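Local coordinates for capsid protein VP1 (Human polyomavirus 12, PDB 6Y5Z) that probably forms the T=7 icosahedral shell of the virus, assembling as disulfide-linked pentamers that attach the particle to host cells, at residues Y40-Q45 with G247-G252; M62-C67 with E150-P155; L74-M79 with T83-E88; M103-Y108 with N114-P119; P189-S192 with R198-G201. All coordinates share one frame; numbering follows the deposited sequence.

Contact 1 of 5, residues Y40-Q45 with G247-G252; sequences YGFSEQ and GWFTAG
F42 and F249 meet through different choices of chi1. In F42, CG stands anti to the carbonyl carbon (chi1 -61°), which carries its ring out of the 40-45 loop toward the strand; in F249, CG is anti to the backbone N (chi1 -180°), and the ring presents a face to the loop. The result is an edge-to-face (T-shaped) pair, with ring centroids 5.3 Å apart and planes at 79°. One corner of the F42 edge does the touching: CE2 lies 3.7 Å from F249 CG, over the base of the ring, and 3.8 Å from F249 CB. Phenylalanine suits both places, since the weakly positive C-H edge of one ring meets the electron-rich face of the other and neither buries a polar atom. No hydrogen bond joins the two segments. S43 turns its hydroxyl to the next residue, OG giving a bond to E44 O at 2.7 Å, and OG is also bonded to F259 N on strand 257-276. The backbone of G41, with its positive phi, would jam a side chain against the carbonyl of Y40, so glycine fits there. Q142 and Q166 of a neighbouring subunit pack against F249 and F42, respectively. The pair packs the long loop before strand 66-71 against the last part of strand 237-250, at a subunit interface of the VP1 beta-sandwich, the jelly-roll fold of polyomavirus capsids.

Contact 2 of 5, residues M62-C67 with E150-P155; sequences MPYYSC and EGLIVP
Y64 and L152 mark the closest approach of two backbones that stay well apart, their CA atoms 9.7 Å from each other. Both chains are extended at these residues, and no backbone hydrogen bond spans the gap; side chains alone bridge it. L152 sends its isobutyl group across, and both its methyls come up to the phenol oxygen from one side, CD1 and CD2 each 3.5 Å from Y64 OH. CD2 also rests 3.6 Å from Y64 CE1, approaching the ring obliquely, while the two side chains cross at about a right angle. On the other branch, M62 CE comes within 4.0 Å of L152 CD1. The M62 chain reaches there by running straight through chi2 and then bending at chi3 (-76°), a flexibility that lets methionine lay its terminal methyl against a branched leucine. Tyrosine suits its place because the ring is apolar along its length yet ends in a hydroxyl that is satisfied, bonded to K59 O. M62 also packs on H106 of a neighbouring subunit. The contact lies where the approach to strand 66-71, itself paired with strand 237-250, packs against the long loop between strands 136-139 and 173-175.

Contact 3 of 5, residues L74-M79 with T83-E88; sequences LLNEDM and TLLMWE
N76 and L85 are joined by a pair of hydrogen bonds that clasps a loop to the edge of strand 83-96, part of the antiparallel sheet of the VP1 jelly-roll. The carboxamide of N76 imitates a neighbouring strand. Its OD1 takes the backbone N-H of L85 at 2.8 Å, in the carbonyl plane on a lone pair and almost straight (171°). Its ND2 gives to L85 O at 2.7 Å, in the plane of the L85 carbonyl. Asparagine suits the place because one short side chain supplies both a donor and an acceptor, so that both backbone polar groups of L85 are satisfied by a single residue, and the two bonds together fix the rotation of the amide. The indole of W87 has its own partner: NE1 is bonded to P73 O. One face of the ring is met by L75, whose CD1 sits 3.6 Å from the centroid of the five-membered ring, 17° off its normal, a CH-pi contact; leucine supplies a slim methyl for it. Further along the strand, E88 OE1 forms salt bridges with R271 and R273, and OE2 is hydrogen-bonded to G230 N. The doubly bent M79 chain curls back over L84, its SD lying 3.6 Å from L84 CD1.

Contact 4 of 5, residues M103-Y108 with N114-P119; sequences MNVHDY and NGVGHP
V105 and G117 bring their backbones strikingly close, the CA atoms 4.4 Å apart. A single hydrogen bond crosses between the segments, from G117 N to V105 O at 2.8 Å. It is bent (151°), the donor tilted from the carbonyl plane. Glycine fits because a CB on G117 would clash, 2.9 Å from V105 O. V105 packs beside this bond with both methyls. CG2 packs 3.6 Å from V116 CB, and CG1 lies 4.1 Å from P119 CB, the valine and proline side by side and pointing the same way. Both segments belong to the long loop between strands 83-96 and 124-131 of the VP1 beta-sandwich, and the first contains an Asx turn. There N104 OD1 accepts H106 N at 3.1 Å, nearly along the C=O axis, and D107 N through a weak bond, while the same oxygen sits over one face of the H106 ring. Asparagine suits the turn because its short side chain reaches the N-H two residues on. The H106 ring is held from beyond the chain, with ND1 bonded to D55 and NE2 to E185 of a neighbouring subunit, whose Q257 also accepts from V116 N.

Contact 5 of 5, residues P189-S192 with R198-G201; sequences PDPS and RYFG
P191 and Y199 touch beside a polar cluster in which OD1 of D190 is gripped twice by S192. The hydroxyl OG bonds to it at 2.7 Å on the syn side, and the backbone N at 3.0 Å, both from the same face of the carboxylate plane. The second bond makes an Asx turn, and aspartate suits it because its other oxygen, OD2, can meanwhile form a salt bridge with K173. P189, just before the turn, and P191, within it, both meet Y199. Over one face of the phenol ring stands P189 CB, 3.5 Å from the centroid and only 6° off the normal, a CH-pi contact in which the polarised C-H groups of a proline meet an aromatic face. At the ring's edge, P191 CA lies 3.3 Å from Y199 OH. CG of Y199 sits between the backbone N and the carbonyl carbon (chi1 67°), directing the ring from the strand toward the prolines. Its hydroxyl is bonded to E95 of a neighbouring subunit. In that subunit a strand also pairs antiparallel with F200 and G201, so the sheet of strand 197-204 runs on across the interface, the intersubunit strand sharing expected of a VP1 pentamer.

How the contacts relate
Contact 1 closes the longest loop, nesting the other four; contacts 3 and 4 also lie inside the loop closed by contact 2, which contact 5 follows. Contacts 1, 2, 3 and 5 all reach the large antiparallel sheet, while contact 4 lies in a loop at a subunit interface. Contact 3 lies far out, its centre about 46 Å from that of contact 1 and 54 Å from that of contact 4, on the opposite side of the chain's centre from both. Contacts 1 and 4, with centres about 14 Å apart, touch through G252 and Y108, and both meet the same neighbouring subunit. Contacts 2 and 5, about 17 Å apart between centres, touch where Y65 packs on P189.

Contact 1 of 5, residues Y40-Q45 with G247-G252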
# COMPACT_ATOMS: atom_id res chain seq x y z
N TYR D 40 8.56 32.04 2.95
CA TYR D 40 9.00 31.38 1.69
C TYR D 40 8.90 29.85 1.80
O TYR D 40 9.26 29.31 2.87
CB TYR D 40 10.46 31.73 1.43
CG TYR D 40 11.04 31.28 0.11
CD1 TYR D 40 10.38 31.46 -1.08
CD2 TYR D 40 12.33 30.77 0.08
CE1 TYR D 40 10.95 31.11 -2.30
CE2 TYR D 40 12.92 30.42 -1.13
CZ TYR D 40 12.23 30.58 -2.32
OH TYR D 40 12.85 30.26 -3.51
N GLY D 41 8.32 29.21 0.79
CA GLY D 41 8.09 27.76 0.80
C GLY D 41 6.71 27.39 1.30
O GLY D 41 6.41 26.18 1.38
N PHE D 42 5.91 28.38 1.64
CA PHE D 42 4.52 28.23 2.09
C PHE D 42 3.62 29.14 1.26
O PHE D 42 4.09 30.01 0.54
CB PHE D 42 4.36 28.61 3.57
CG PHE D 42 5.15 27.81 4.58
CD1 PHE D 42 6.52 28.00 4.75
CD2 PHE D 42 4.51 26.93 5.44
CE1 PHE D 42 7.21 27.28 5.72
CE2 PHE D 42 5.20 26.23 6.42
CZ PHE D 42 6.55 26.42 6.57
N SER D 43 2.32 28.92 1.35
CA SER D 43 1.31 29.89 0.88
C SER D 43 1.06 30.92 1.98
O SER D 43 1.36 30.68 3.18
CB SER D 43 0.01 29.21 0.44
OG SER D 43 -0.75 28.83 1.58
N GLU D 44 0.42 32.00 1.58
CA GLU D 44 -0.28 32.89 2.53
C GLU D 44 -1.44 32.12 3.16
O GLU D 44 -1.87 31.07 2.60
CB GLU D 44 -0.68 34.17 1.79
CG GLU D 44 -1.66 35.03 2.54
N GLN D 45 -1.94 32.57 4.30
CA GLN D 45 -3.07 31.91 5.00
C GLN D 45 -4.25 31.81 4.04
O GLN D 45 -4.61 32.84 3.39
CB GLN D 45 -3.44 32.65 6.28
CG GLN D 45 -2.34 32.50 7.33
CD GLN D 45 -2.69 33.10 8.66
OE1 GLN D 45 -2.16 32.69 9.69
NE2 GLN D 45 -3.58 34.08 8.64
N GLY D 247 1.11 19.22 2.02
CA GLY D 247 -0.08 19.36 2.86
C GLY D 247 -0.19 20.77 3.38
O GLY D 247 0.40 21.69 2.75
N TRP D 248 -0.87 20.91 4.51
CA TRP D 248 -1.08 22.23 5.15
C TRP D 248 -0.41 22.28 6.51
O TRP D 248 -0.50 21.33 7.30
CB TRP D 248 -2.57 22.58 5.26
CG TRP D 248 -3.22 22.71 3.92
CD1 TRP D 248 -3.06 23.70 3.00
CD2 TRP D 248 -4.14 21.77 3.34
NE1 TRP D 248 -3.81 23.44 1.88
CE2 TRP D 248 -4.47 22.26 2.06
CE3 TRP D 248 -4.71 20.57 3.78
CZ2 TRP D 248 -5.33 21.57 1.21
CZ3 TRP D 248 -5.57 19.90 2.95
CH2 TRP D 248 -5.87 20.39 1.68
N PHE D 249 0.19 23.44 6.77
CA PHE D 249 0.78 23.84 8.07
C PHE D 249 -0.25 24.67 8.82
O PHE D 249 -0.90 25.51 8.19
CB PHE D 249 2.05 24.65 7.79
CG PHE D 249 2.78 25.14 9.01
CD1 PHE D 249 2.52 26.40 9.53
CD2 PHE D 249 3.76 24.37 9.63
CE1 PHE D 249 3.19 26.85 10.65
CE2 PHE D 249 4.45 24.84 10.73
CZ PHE D 249 4.15 26.08 11.25
N THR D 250 -0.39 24.45 10.13
CA THR D 250 -1.23 25.34 10.97
C THR D 250 -0.37 25.95 12.07
O THR D 250 0.08 25.24 12.98
CB THR D 250 -2.44 24.61 11.56
OG1 THR D 250 -3.11 23.88 10.54
CG2 THR D 250 -3.41 25.56 12.22
N ALA D 251 -0.19 27.26 12.00
CA ALA D 251 0.55 28.04 13.02
C ALA D 251 -0.27 28.13 14.30
O ALA D 251 -1.53 28.13 14.24
CB ALA D 251 0.86 29.43 12.50
N GLY D 252 0.41 28.34 15.42
CA GLY D 252 -0.24 28.42 16.74
C GLY D 252 -1.00 29.72 16.95
O GLY D 252 -1.67 29.83 17.99

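Contact 2 of 5, residues M62-C67 with E150-P155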
# COMPACT_ATOMS: atom_id res chain seq x y z
N MET D 62 -2.35 30.27 -3.30
CA MET D 62 -2.46 29.08 -4.19
C MET D 62 -1.08 28.59 -4.58
O MET D 62 -0.18 29.39 -4.82
CB MET D 62 -3.20 29.40 -5.49
CG MET D 62 -4.64 29.79 -5.27
SD MET D 62 -5.46 30.24 -6.81
CE MET D 62 -4.78 31.88 -7.10
N PRO D 63 -0.86 27.26 -4.64
CA PRO D 63 0.39 26.73 -5.19
C PRO D 63 0.44 26.73 -6.72
O PRO D 63 -0.59 26.65 -7.38
CB PRO D 63 0.43 25.29 -4.65
CG PRO D 63 -1.04 24.94 -4.48
CD PRO D 63 -1.67 26.23 -3.99
N TYR D 64 1.67 26.82 -7.22
CA TYR D 64 1.98 26.96 -8.66
C TYR D 64 2.93 25.85 -9.08
O TYR D 64 3.67 25.32 -8.25
CB TYR D 64 2.64 28.31 -8.95
CG TYR D 64 1.76 29.48 -8.60
CD1 TYR D 64 0.86 29.97 -9.53
CD2 TYR D 64 1.76 30.03 -7.34
CE1 TYR D 64 0.00 31.00 -9.21
CE2 TYR D 64 0.90 31.06 -7.01
CZ TYR D 64 -0.00 31.53 -7.94
OH TYR D 64 -0.91 32.51 -7.64
N TYR D 65 3.00 25.61 -10.38
CA TYR D 65 4.08 24.80 -10.98
C TYR D 65 5.39 25.59 -10.90
O TYR D 65 5.40 26.80 -11.13
CB TYR D 65 3.76 24.42 -12.42
CG TYR D 65 2.67 23.38 -12.54
CD1 TYR D 65 2.93 22.05 -12.24
CD2 TYR D 65 1.38 23.71 -12.89
CE1 TYR D 65 1.93 21.09 -12.29
CE2 TYR D 65 0.38 22.76 -12.96
CZ TYR D 65 0.64 21.44 -12.67
OH TYR D 65 -0.34 20.51 -12.75
N SER D 66 6.48 24.89 -10.56
CA SER D 66 7.88 25.33 -10.75
C SER D 66 8.35 24.91 -12.15
O SER D 66 7.96 23.82 -12.63
CB SER D 66 8.74 24.75 -9.68
OG SER D 66 8.34 25.22 -8.40
N CYS D 67 9.21 25.70 -12.78
CA CYS D 67 9.84 25.29 -14.06
C CYS D 67 11.13 26.05 -14.30
O CYS D 67 11.30 27.15 -13.76
CB CYS D 67 8.92 25.41 -15.25
SG CYS D 67 8.33 27.10 -15.56
N GLU D 150 -5.02 39.17 -11.26
CA GLU D 150 -4.18 39.62 -12.39
C GLU D 150 -2.75 39.08 -12.21
O GLU D 150 -2.33 38.86 -11.06
CB GLU D 150 -4.15 41.15 -12.48
N GLY D 151 -2.08 38.84 -13.34
CA GLY D 151 -0.64 38.51 -13.41
C GLY D 151 -0.38 37.02 -13.32
O GLY D 151 0.80 36.65 -13.07
N LEU D 152 -1.42 36.20 -13.45
CA LEU D 152 -1.29 34.71 -13.54
C LEU D 152 -1.60 34.27 -14.95
O LEU D 152 -2.20 35.06 -15.71
CB LEU D 152 -2.24 34.03 -12.55
CG LEU D 152 -2.06 34.39 -11.09
CD1 LEU D 152 -2.98 33.54 -10.22
CD2 LEU D 152 -0.61 34.22 -10.64
N ILE D 153 -1.25 33.05 -15.31
CA ILE D 153 -1.76 32.42 -16.55
C ILE D 153 -2.73 31.33 -16.12
O ILE D 153 -2.29 30.38 -15.40
CB ILE D 153 -0.65 31.87 -17.46
CG1 ILE D 153 0.48 32.87 -17.74
CG2 ILE D 153 -1.27 31.36 -18.75
CD1 ILE D 153 0.02 34.18 -18.32
N VAL D 154 -3.99 31.49 -16.49
CA VAL D 154 -5.12 30.58 -16.15
C VAL D 154 -5.89 30.32 -17.43
O VAL D 154 -5.62 30.98 -18.44
CB VAL D 154 -6.00 31.18 -15.04
CG1 VAL D 154 -5.26 31.23 -13.72
CG2 VAL D 154 -6.51 32.57 -15.40
N PRO D 155 -6.83 29.35 -17.47
CA PRO D 155 -7.57 29.06 -18.70
C PRO D 155 -8.19 30.30 -19.37
O PRO D 155 -8.18 30.36 -20.60
CB PRO D 155 -8.60 28.04 -18.23
CG PRO D 155 -7.81 27.27 -17.19
CD PRO D 155 -7.11 28.36 -16.42

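Contact 3 of 5, residues L74-M79 with T83-E88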
# COMPACT_ATOMS: atom_id res chain seq x y z
N LEU D 74 26.30 23.79 -26.82
CA LEU D 74 25.92 23.99 -28.23
C LEU D 74 26.43 22.80 -29.06
O LEU D 74 27.58 22.37 -28.82
CB LEU D 74 26.52 25.32 -28.68
CG LEU D 74 26.40 25.67 -30.16
CD1 LEU D 74 24.95 25.85 -30.59
CD2 LEU D 74 27.20 26.94 -30.45
N LEU D 75 25.61 22.28 -29.96
CA LEU D 75 25.97 21.07 -30.75
C LEU D 75 26.17 21.35 -32.24
O LEU D 75 27.01 20.65 -32.83
CB LEU D 75 24.87 20.01 -30.56
CG LEU D 75 24.82 19.39 -29.17
CD1 LEU D 75 23.64 18.43 -29.07
CD2 LEU D 75 26.12 18.69 -28.82
N ASN D 76 25.40 22.26 -32.83
CA ASN D 76 25.26 22.35 -34.32
C ASN D 76 25.68 23.73 -34.83
O ASN D 76 24.79 24.52 -35.21
CB ASN D 76 23.85 22.09 -34.82
CG ASN D 76 23.37 20.70 -34.43
OD1 ASN D 76 24.01 19.69 -34.73
ND2 ASN D 76 22.26 20.65 -33.71
N GLU D 77 26.98 23.93 -35.01
CA GLU D 77 27.50 25.20 -35.58
C GLU D 77 27.38 25.19 -37.11
O GLU D 77 27.29 26.29 -37.66
CB GLU D 77 28.94 25.43 -35.15
CG GLU D 77 29.10 25.71 -33.67
CD GLU D 77 30.55 25.57 -33.24
OE1 GLU D 77 31.15 26.59 -32.87
OE2 GLU D 77 31.08 24.44 -33.30
N ASP D 78 27.38 24.01 -37.76
CA ASP D 78 27.34 23.86 -39.24
C ASP D 78 25.95 23.38 -39.67
O ASP D 78 25.67 22.16 -39.60
CB ASP D 78 28.41 22.89 -39.72
CG ASP D 78 28.49 22.76 -41.22
OD1 ASP D 78 27.68 23.40 -41.92
OD2 ASP D 78 29.38 22.02 -41.68
N MET D 79 25.09 24.29 -40.09
CA MET D 79 23.69 23.93 -40.42
C MET D 79 23.57 23.46 -41.88
O MET D 79 22.43 23.16 -42.31
CB MET D 79 22.76 25.10 -40.11
CG MET D 79 22.57 25.27 -38.61
SD MET D 79 21.70 23.85 -37.86
CE MET D 79 20.32 23.69 -38.98
N THR D 83 22.89 15.67 -41.44
CA THR D 83 22.49 15.18 -40.09
C THR D 83 22.99 16.16 -39.05
O THR D 83 24.08 16.71 -39.24
CB THR D 83 23.02 13.78 -39.77
OG1 THR D 83 24.38 13.89 -39.37
CG2 THR D 83 22.90 12.82 -40.94
N LEU D 84 22.18 16.39 -38.02
CA LEU D 84 22.50 17.29 -36.89
C LEU D 84 22.47 16.47 -35.61
O LEU D 84 22.09 15.29 -35.67
CB LEU D 84 21.49 18.42 -36.86
CG LEU D 84 21.57 19.37 -38.05
CD1 LEU D 84 20.51 20.45 -37.94
CD2 LEU D 84 22.96 19.98 -38.17
N LEU D 85 22.88 17.10 -34.52
CA LEU D 85 22.91 16.43 -33.21
C LEU D 85 21.92 17.12 -32.28
O LEU D 85 21.76 18.35 -32.35
CB LEU D 85 24.31 16.49 -32.62
CG LEU D 85 25.39 15.73 -33.37
CD1 LEU D 85 26.72 15.90 -32.64
CD2 LEU D 85 25.06 14.25 -33.49
N MET D 86 21.28 16.34 -31.43
CA MET D 86 20.45 16.86 -30.32
C MET D 86 20.84 16.14 -29.04
O MET D 86 21.14 14.93 -29.09
CB MET D 86 18.97 16.64 -30.60
CG MET D 86 18.48 17.36 -31.86
SD MET D 86 16.70 17.19 -32.12
CE MET D 86 16.11 18.37 -30.91
N TRP D 87 20.82 16.84 -27.91
CA TRP D 87 20.90 16.21 -26.57
C TRP D 87 19.62 15.41 -26.34
O TRP D 87 18.51 15.95 -26.49
CB TRP D 87 21.14 17.25 -25.48
CG TRP D 87 22.51 17.82 -25.50
CD1 TRP D 87 22.84 19.11 -25.80
CD2 TRP D 87 23.74 17.14 -25.20
NE1 TRP D 87 24.20 19.29 -25.68
CE2 TRP D 87 24.78 18.09 -25.35
CE3 TRP D 87 24.09 15.83 -24.88
CZ2 TRP D 87 26.12 17.78 -25.13
CZ3 TRP D 87 25.41 15.52 -24.63
CH2 TRP D 87 26.41 16.48 -24.78
N GLU D 88 19.78 14.15 -25.98
CA GLU D 88 18.66 13.23 -25.69
C GLU D 88 18.71 12.90 -24.19
O GLU D 88 19.78 12.43 -23.71
CB GLU D 88 18.83 11.99 -26.55
CG GLU D 88 17.82 10.90 -26.24
CD GLU D 88 18.13 9.58 -26.92
OE1 GLU D 88 19.19 9.47 -27.57
OE2 GLU D 88 17.31 8.66 -26.77

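Contact 4 of 5, residues M103-Y108 with N114-P119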
# COMPACT_ATOMS: atom_id res chain seq x y z
N MET D 103 9.64 16.87 10.82
CA MET D 103 9.87 16.26 12.16
C MET D 103 10.12 17.35 13.20
O MET D 103 10.30 17.01 14.36
CB MET D 103 11.02 15.25 12.12
CG MET D 103 10.88 14.16 11.06
SD MET D 103 9.46 13.02 11.30
CE MET D 103 9.94 12.26 12.85
N ASN D 104 10.05 18.62 12.80
CA ASN D 104 10.03 19.75 13.75
C ASN D 104 8.61 19.91 14.31
O ASN D 104 7.74 20.40 13.57
CB ASN D 104 10.51 21.02 13.06
CG ASN D 104 10.44 22.25 13.93
OD1 ASN D 104 9.80 22.27 14.99
ND2 ASN D 104 11.14 23.30 13.50
N VAL D 105 8.39 19.53 15.57
CA VAL D 105 7.06 19.66 16.22
C VAL D 105 7.20 20.54 17.48
O VAL D 105 6.34 20.43 18.38
CB VAL D 105 6.47 18.26 16.50
CG1 VAL D 105 6.13 17.56 15.19
CG2 VAL D 105 7.36 17.40 17.38
N HIS D 106 8.23 21.38 17.51
CA HIS D 106 8.45 22.35 18.62
C HIS D 106 8.16 23.77 18.14
O HIS D 106 8.20 24.67 18.98
CB HIS D 106 9.86 22.20 19.20
CG HIS D 106 10.92 22.57 18.22
ND1 HIS D 106 11.19 23.88 17.91
CD2 HIS D 106 11.74 21.81 17.47
CE1 HIS D 106 12.13 23.91 16.99
NE2 HIS D 106 12.48 22.66 16.70
N ASP D 107 7.94 23.98 16.85
CA ASP D 107 7.65 25.33 16.31
C ASP D 107 6.30 25.81 16.85
O ASP D 107 5.59 25.04 17.53
CB ASP D 107 7.64 25.35 14.79
CG ASP D 107 7.86 26.73 14.17
OD1 ASP D 107 8.07 27.76 14.93
OD2 ASP D 107 7.81 26.78 12.94
N TYR D 108 6.00 27.08 16.59
CA TYR D 108 4.75 27.73 17.05
C TYR D 108 3.59 27.15 16.23
O TYR D 108 3.30 27.65 15.13
CB TYR D 108 4.92 29.24 16.89
CG TYR D 108 3.74 30.05 17.32
CD1 TYR D 108 3.06 29.78 18.49
CD2 TYR D 108 3.33 31.11 16.55
CE1 TYR D 108 1.99 30.57 18.90
CE2 TYR D 108 2.26 31.91 16.94
CZ TYR D 108 1.59 31.63 18.11
OH TYR D 108 0.54 32.42 18.46
N ASN D 114 -0.59 19.14 26.32
CA ASN D 114 0.88 19.41 26.33
C ASN D 114 1.59 18.55 25.27
O ASN D 114 2.81 18.36 25.38
CB ASN D 114 1.48 19.19 27.71
CG ASN D 114 0.83 20.10 28.73
OD1 ASN D 114 0.66 21.28 28.45
ND2 ASN D 114 0.45 19.55 29.87
N GLY D 115 0.85 18.03 24.30
CA GLY D 115 1.43 17.20 23.23
C GLY D 115 2.29 18.00 22.27
O GLY D 115 2.48 19.22 22.41
N VAL D 116 2.79 17.32 21.25
CA VAL D 116 3.72 17.96 20.27
C VAL D 116 2.92 18.91 19.37
O VAL D 116 1.68 18.80 19.26
CB VAL D 116 4.50 16.92 19.45
CG1 VAL D 116 5.26 15.94 20.32
CG2 VAL D 116 3.58 16.19 18.46
N GLY D 117 3.62 19.81 18.69
CA GLY D 117 3.01 20.63 17.63
C GLY D 117 2.42 19.77 16.54
O GLY D 117 3.08 18.81 16.12
N HIS D 118 1.23 20.09 16.05
CA HIS D 118 0.58 19.28 15.00
C HIS D 118 1.34 19.49 13.70
O HIS D 118 1.39 20.58 13.17
CB HIS D 118 -0.90 19.62 14.85
CG HIS D 118 -1.69 19.27 16.04
ND1 HIS D 118 -3.08 19.29 16.01
CD2 HIS D 118 -1.34 18.82 17.26
CE1 HIS D 118 -3.53 18.89 17.19
NE2 HIS D 118 -2.50 18.61 17.97
N PRO D 119 1.94 18.44 13.12
CA PRO D 119 2.74 18.64 11.92
C PRO D 119 1.88 18.77 10.66
O PRO D 119 0.67 18.57 10.68
CB PRO D 119 3.62 17.39 11.90
CG PRO D 119 2.72 16.34 12.51
CD PRO D 119 1.96 17.05 13.60

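Contact 5 of 5, residues P189-S192 with R198-G201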
# COMPACT_ATOMS: atom_id res chain seq x y z
N PRO D 189 -0.96 18.35 -16.60
CA PRO D 189 -0.14 17.94 -17.74
C PRO D 189 -1.07 17.35 -18.79
O PRO D 189 -2.01 16.62 -18.45
CB PRO D 189 0.86 16.91 -17.21
CG PRO D 189 0.69 16.93 -15.72
CD PRO D 189 -0.59 17.66 -15.36
N ASP D 190 -0.87 17.74 -20.05
CA ASP D 190 -1.77 17.36 -21.16
C ASP D 190 -1.35 16.01 -21.74
O ASP D 190 -0.31 15.90 -22.41
CB ASP D 190 -1.76 18.44 -22.23
CG ASP D 190 -2.76 18.19 -23.34
OD1 ASP D 190 -3.43 17.11 -23.33
OD2 ASP D 190 -2.88 19.07 -24.19
N PRO D 191 -2.12 14.91 -21.54
CA PRO D 191 -1.70 13.60 -22.03
C PRO D 191 -1.87 13.46 -23.56
O PRO D 191 -1.38 12.52 -24.12
CB PRO D 191 -2.64 12.63 -21.31
CG PRO D 191 -3.88 13.44 -21.09
CD PRO D 191 -3.40 14.86 -20.82
N SER D 192 -2.56 14.41 -24.19
CA SER D 192 -2.79 14.42 -25.65
C SER D 192 -1.63 15.11 -26.37
O SER D 192 -1.58 14.99 -27.60
CB SER D 192 -4.10 15.08 -26.00
OG SER D 192 -4.05 16.49 -25.90
N ARG D 198 8.53 13.61 -20.67
CA ARG D 198 8.03 12.53 -19.78
C ARG D 198 7.59 13.19 -18.49
O ARG D 198 8.39 13.96 -17.93
CB ARG D 198 9.10 11.48 -19.49
CG ARG D 198 9.76 10.89 -20.73
CD ARG D 198 8.81 10.35 -21.79
NE ARG D 198 9.69 9.89 -22.85
CZ ARG D 198 9.78 10.42 -24.06
NH1 ARG D 198 8.92 11.34 -24.47
NH2 ARG D 198 10.67 9.94 -24.90
N TYR D 199 6.34 12.95 -18.08
CA TYR D 199 5.88 13.48 -16.77
C TYR D 199 5.36 12.33 -15.91
O TYR D 199 4.94 11.31 -16.48
CB TYR D 199 4.85 14.60 -16.92
CG TYR D 199 3.53 14.20 -17.51
CD1 TYR D 199 2.53 13.66 -16.72
CD2 TYR D 199 3.28 14.34 -18.86
CE1 TYR D 199 1.31 13.30 -17.26
CE2 TYR D 199 2.07 13.99 -19.41
CZ TYR D 199 1.09 13.43 -18.62
OH TYR D 199 -0.13 13.08 -19.13
N PHE D 200 5.41 12.56 -14.59
CA PHE D 200 5.09 11.57 -13.55
C PHE D 200 4.47 12.32 -12.39
O PHE D 200 5.00 13.36 -12.00
CB PHE D 200 6.36 10.84 -13.09
CG PHE D 200 7.25 10.31 -14.19
CD1 PHE D 200 8.16 11.15 -14.82
CD2 PHE D 200 7.20 8.98 -14.56
CE1 PHE D 200 8.97 10.66 -15.83
CE2 PHE D 200 8.05 8.48 -15.53
CZ PHE D 200 8.94 9.32 -16.15
N GLY D 201 3.36 11.84 -11.84
CA GLY D 201 2.81 12.50 -10.66
C GLY D 201 1.94 11.59 -9.84
O GLY D 201 1.54 10.50 -10.31